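Local coordinates for tautomerase domain-containing protein (Gammaproteobacteria bacterium SG8_31, PDB 7M59), which is a small hexameric member of the tautomerase superfamily, built on the beta-alpha-beta fold of that group, at residues 1-5 with 36-40. Sequence-based numbering, arbitrary orientation.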
ATOM      1  N   PRO A   1     -11.015   6.420  -7.116  1.00 21.97           N
ATOM      2  CA  PRO A   1     -10.034   5.344  -6.883  1.00 18.83           C
ATOM      3  C   PRO A   1      -8.699   5.906  -6.442  1.00 21.73           C
ATOM      4  O   PRO A   1      -8.424   7.083  -6.680  1.00 21.21           O
ATOM      5  CB  PRO A   1      -9.900   4.677  -8.256  1.00 19.33           C
ATOM      6  CG  PRO A   1     -10.245   5.786  -9.226  1.00 19.90           C
ATOM      7  CD  PRO A   1     -11.354   6.544  -8.548  1.00 19.75           C
ATOM      8  N   VAL A   2      -7.873   5.078  -5.812  1.00 18.33           N
ATOM      9  CA  VAL A   2      -6.521   5.466  -5.427  1.00 18.28           C
ATOM     10  C   VAL A   2      -5.553   4.695  -6.311  1.00 16.45           C
ATOM     11  O   VAL A   2      -5.659   3.468  -6.424  1.00 18.27           O
ATOM     12  CB  VAL A   2      -6.256   5.187  -3.939  1.00 18.37           C
ATOM     13  CG1 VAL A   2      -4.816   5.588  -3.560  1.00 19.68           C
ATOM     14  CG2 VAL A   2      -7.266   5.936  -3.076  1.00 21.49           C
ATOM     15  N   ILE A   3      -4.627   5.412  -6.950  1.00 18.31           N
ATOM     16  CA  ILE A   3      -3.591   4.809  -7.789  1.00 17.12           C
ATOM     17  C   ILE A   3      -2.254   5.154  -7.154  1.00 18.12           C
ATOM     18  O   ILE A   3      -1.835   6.316  -7.190  1.00 19.63           O
ATOM     19  CB  ILE A   3      -3.636   5.304  -9.246  1.00 17.92           C
ATOM     20  CG1 ILE A   3      -5.082   5.390  -9.782  1.00 18.97           C
ATOM     21  CG2 ILE A   3      -2.740   4.415 -10.129  1.00 20.00           C
ATOM     22  CD1 ILE A   3      -5.778   4.032  -9.921  1.00 20.00           C
ATOM     23  N   GLN A   4      -1.599   4.167  -6.546  1.00 16.74           N
ATOM     24  CA  GLN A   4      -0.292   4.370  -5.934  1.00 16.34           C
ATOM     25  C   GLN A   4       0.779   3.936  -6.918  1.00 16.40           C
ATOM     26  O   GLN A   4       0.691   2.847  -7.490  1.00 16.88           O
ATOM     27  CB  GLN A   4      -0.144   3.588  -4.632  1.00 17.53           C
ATOM     28  CG  GLN A   4      -1.105   4.039  -3.548  1.00 18.64           C
ATOM     29  CD  GLN A   4      -1.101   3.082  -2.381  1.00 19.42           C
ATOM     30  OE1 GLN A   4      -0.234   3.158  -1.500  1.00 19.12           O
ATOM     31  NE2 GLN A   4      -2.062   2.162  -2.370  1.00 21.25           N
ATOM     32  N   CYS A   5       1.786   4.779  -7.097  1.00 17.53           N
ATOM     33  CA  CYS A   5       2.843   4.552  -8.082  1.00 17.68           C
ATOM     34  C   CYS A   5       4.173   4.558  -7.348  1.00 17.57           C
ATOM     35  O   CYS A   5       4.662   5.623  -6.964  1.00 18.10           O
ATOM     36  CB  CYS A   5       2.824   5.632  -9.162  1.00 18.94           C
ATOM     37  SG  CYS A   5       1.225   5.873  -9.929  1.00 20.99           S
ATOM     38  N   GLU A  36     -13.009  13.577 -10.645  1.00 25.81           N
ATOM     39  CA  GLU A  36     -13.086  14.090  -9.279  1.00 26.55           C
ATOM     40  C   GLU A  36     -12.780  13.013  -8.233  1.00 26.57           C
ATOM     41  O   GLU A  36     -12.316  13.348  -7.135  1.00 27.40           O
ATOM     42  CB  GLU A  36     -14.474  14.701  -9.035  1.00 32.53           C
ATOM     43  CG  GLU A  36     -14.895  14.757  -7.572  1.00 37.76           C
ATOM     44  CD  GLU A  36     -16.322  15.217  -7.368  1.00 48.01           C
ATOM     45  OE1 GLU A  36     -16.872  15.896  -8.267  1.00 51.52           O
ATOM     46  OE2 GLU A  36     -16.892  14.887  -6.301  1.00 49.57           O
ATOM     47  N   TYR A  37     -13.012  11.736  -8.550  1.00 23.94           N
ATOM     48  CA  TYR A  37     -12.776  10.642  -7.609  1.00 23.48           C
ATOM     49  C   TYR A  37     -11.350  10.105  -7.645  1.00 23.39           C
ATOM     50  O   TYR A  37     -11.006   9.258  -6.810  1.00 22.68           O
ATOM     51  CB  TYR A  37     -13.707   9.453  -7.891  1.00 23.48           C
ATOM     52  CG  TYR A  37     -15.182   9.647  -7.605  1.00 23.25           C
ATOM     53  CD1 TYR A  37     -16.065   8.592  -7.777  1.00 25.23           C
ATOM     54  CD2 TYR A  37     -15.686  10.869  -7.174  1.00 27.15           C
ATOM     55  CE1 TYR A  37     -17.416   8.733  -7.528  1.00 27.00           C
ATOM     56  CE2 TYR A  37     -17.050  11.027  -6.923  1.00 29.68           C
ATOM     57  CZ  TYR A  37     -17.904   9.953  -7.107  1.00 28.70           C
ATOM     58  OH  TYR A  37     -19.253  10.083  -6.858  1.00 32.60           O
ATOM     59  N   ILE A  38     -10.522  10.537  -8.587  1.00 21.61           N
ATOM     60  CA  ILE A  38      -9.227   9.899  -8.811  1.00 21.61           C
ATOM     61  C   ILE A  38      -8.166  10.584  -7.955  1.00 22.44           C
ATOM     62  O   ILE A  38      -8.088  11.819  -7.898  1.00 24.87           O
ATOM     63  CB  ILE A  38      -8.845   9.933 -10.299  1.00 23.07           C
ATOM     64  CG1 ILE A  38      -9.858   9.128 -11.121  1.00 23.32           C
ATOM     65  CG2 ILE A  38      -7.439   9.391 -10.496  1.00 21.55           C
ATOM     66  CD1 ILE A  38      -9.662   9.245 -12.617  1.00 22.39           C
ATOM     67  N   TYR A  39      -7.343   9.781  -7.283  1.00 18.02           N
ATOM     68  CA  TYR A  39      -6.243  10.284  -6.468  1.00 18.95           C
ATOM     69  C   TYR A  39      -5.018   9.459  -6.840  1.00 19.34           C
ATOM     70  O   TYR A  39      -4.997   8.243  -6.615  1.00 18.77           O
ATOM     71  CB  TYR A  39      -6.583  10.167  -4.981  1.00 19.74           C
ATOM     72  CG  TYR A  39      -5.751  10.959  -3.983  1.00 21.39           C
ATOM     73  CD1 TYR A  39      -6.370  11.616  -2.925  1.00 21.40           C
ATOM     74  CD2 TYR A  39      -4.353  10.991  -4.046  1.00 22.04           C
ATOM     75  CE1 TYR A  39      -5.633  12.310  -1.976  1.00 21.08           C
ATOM     76  CE2 TYR A  39      -3.607  11.693  -3.096  1.00 18.65           C
ATOM     77  CZ  TYR A  39      -4.261  12.344  -2.065  1.00 20.02           C
ATOM     78  OH  TYR A  39      -3.553  13.026  -1.105  1.00 20.28           O
ATOM     79  N   VAL A  40      -4.032  10.103  -7.460  1.00 18.85           N
ATOM     80  CA  VAL A  40      -2.769   9.470  -7.825  1.00 18.89           C
ATOM     81  C   VAL A  40      -1.717   9.886  -6.809  1.00 19.52           C
ATOM     82  O   VAL A  40      -1.586  11.072  -6.482  1.00 21.59           O
ATOM     83  CB  VAL A  40      -2.335   9.851  -9.249  1.00 20.36           C
ATOM     84  CG1 VAL A  40      -1.005   9.201  -9.584  1.00 19.79           C
ATOM     85  CG2 VAL A  40      -3.398   9.432 -10.251  1.00 21.35           C
TER
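Pro-1 fits its ring against the backbone and side chains of Tyr-37 and Ile-38, where the chain leaves a short 3-10 segment for the strand. Its CD lies 3.2 Å from Tyr-37 O and 3.8 Å from Tyr-37 CB, while the tyrosine ring itself turns off from the contact. Beside it, CG of the proline meets CG1 of Ile-38 at 3.9 Å, the two side chains crossing at a slant. The proline carbonyl then opens a parallel ladder: Pro-1 O accepts the N-H of Tyr-39 (N to O 3.0 Å), and Tyr-39 O in turn takes the straighter bond from Ile-3 N, 2.9 Å long with 170° at the hydrogen. Tyr-39 thus bonds to two alternate residues of segment 1-5, Pro-1 and Ile-3, as parallel pairing requires.

Ile-3 and Val-40, paired in register, share a face of the sheet. CG1 of Val-40, anti to the backbone N (chi1 179°), comes within 3.8 Å of Ile-3 O and 4.0 Å of Cys-5 SG. Val-2 and Tyr-39 occupy the other face, and the tyrosine hydroxyl is hydrogen-bonded to His-50 of a third subunit.

The pairing joins strands 2-8 and 39-45 of a beta-alpha-beta unit whose helix 13-31 packs on Ile-3, Cys-5 and Val-40, while antiparallel strands of two other subunits continue the sheet.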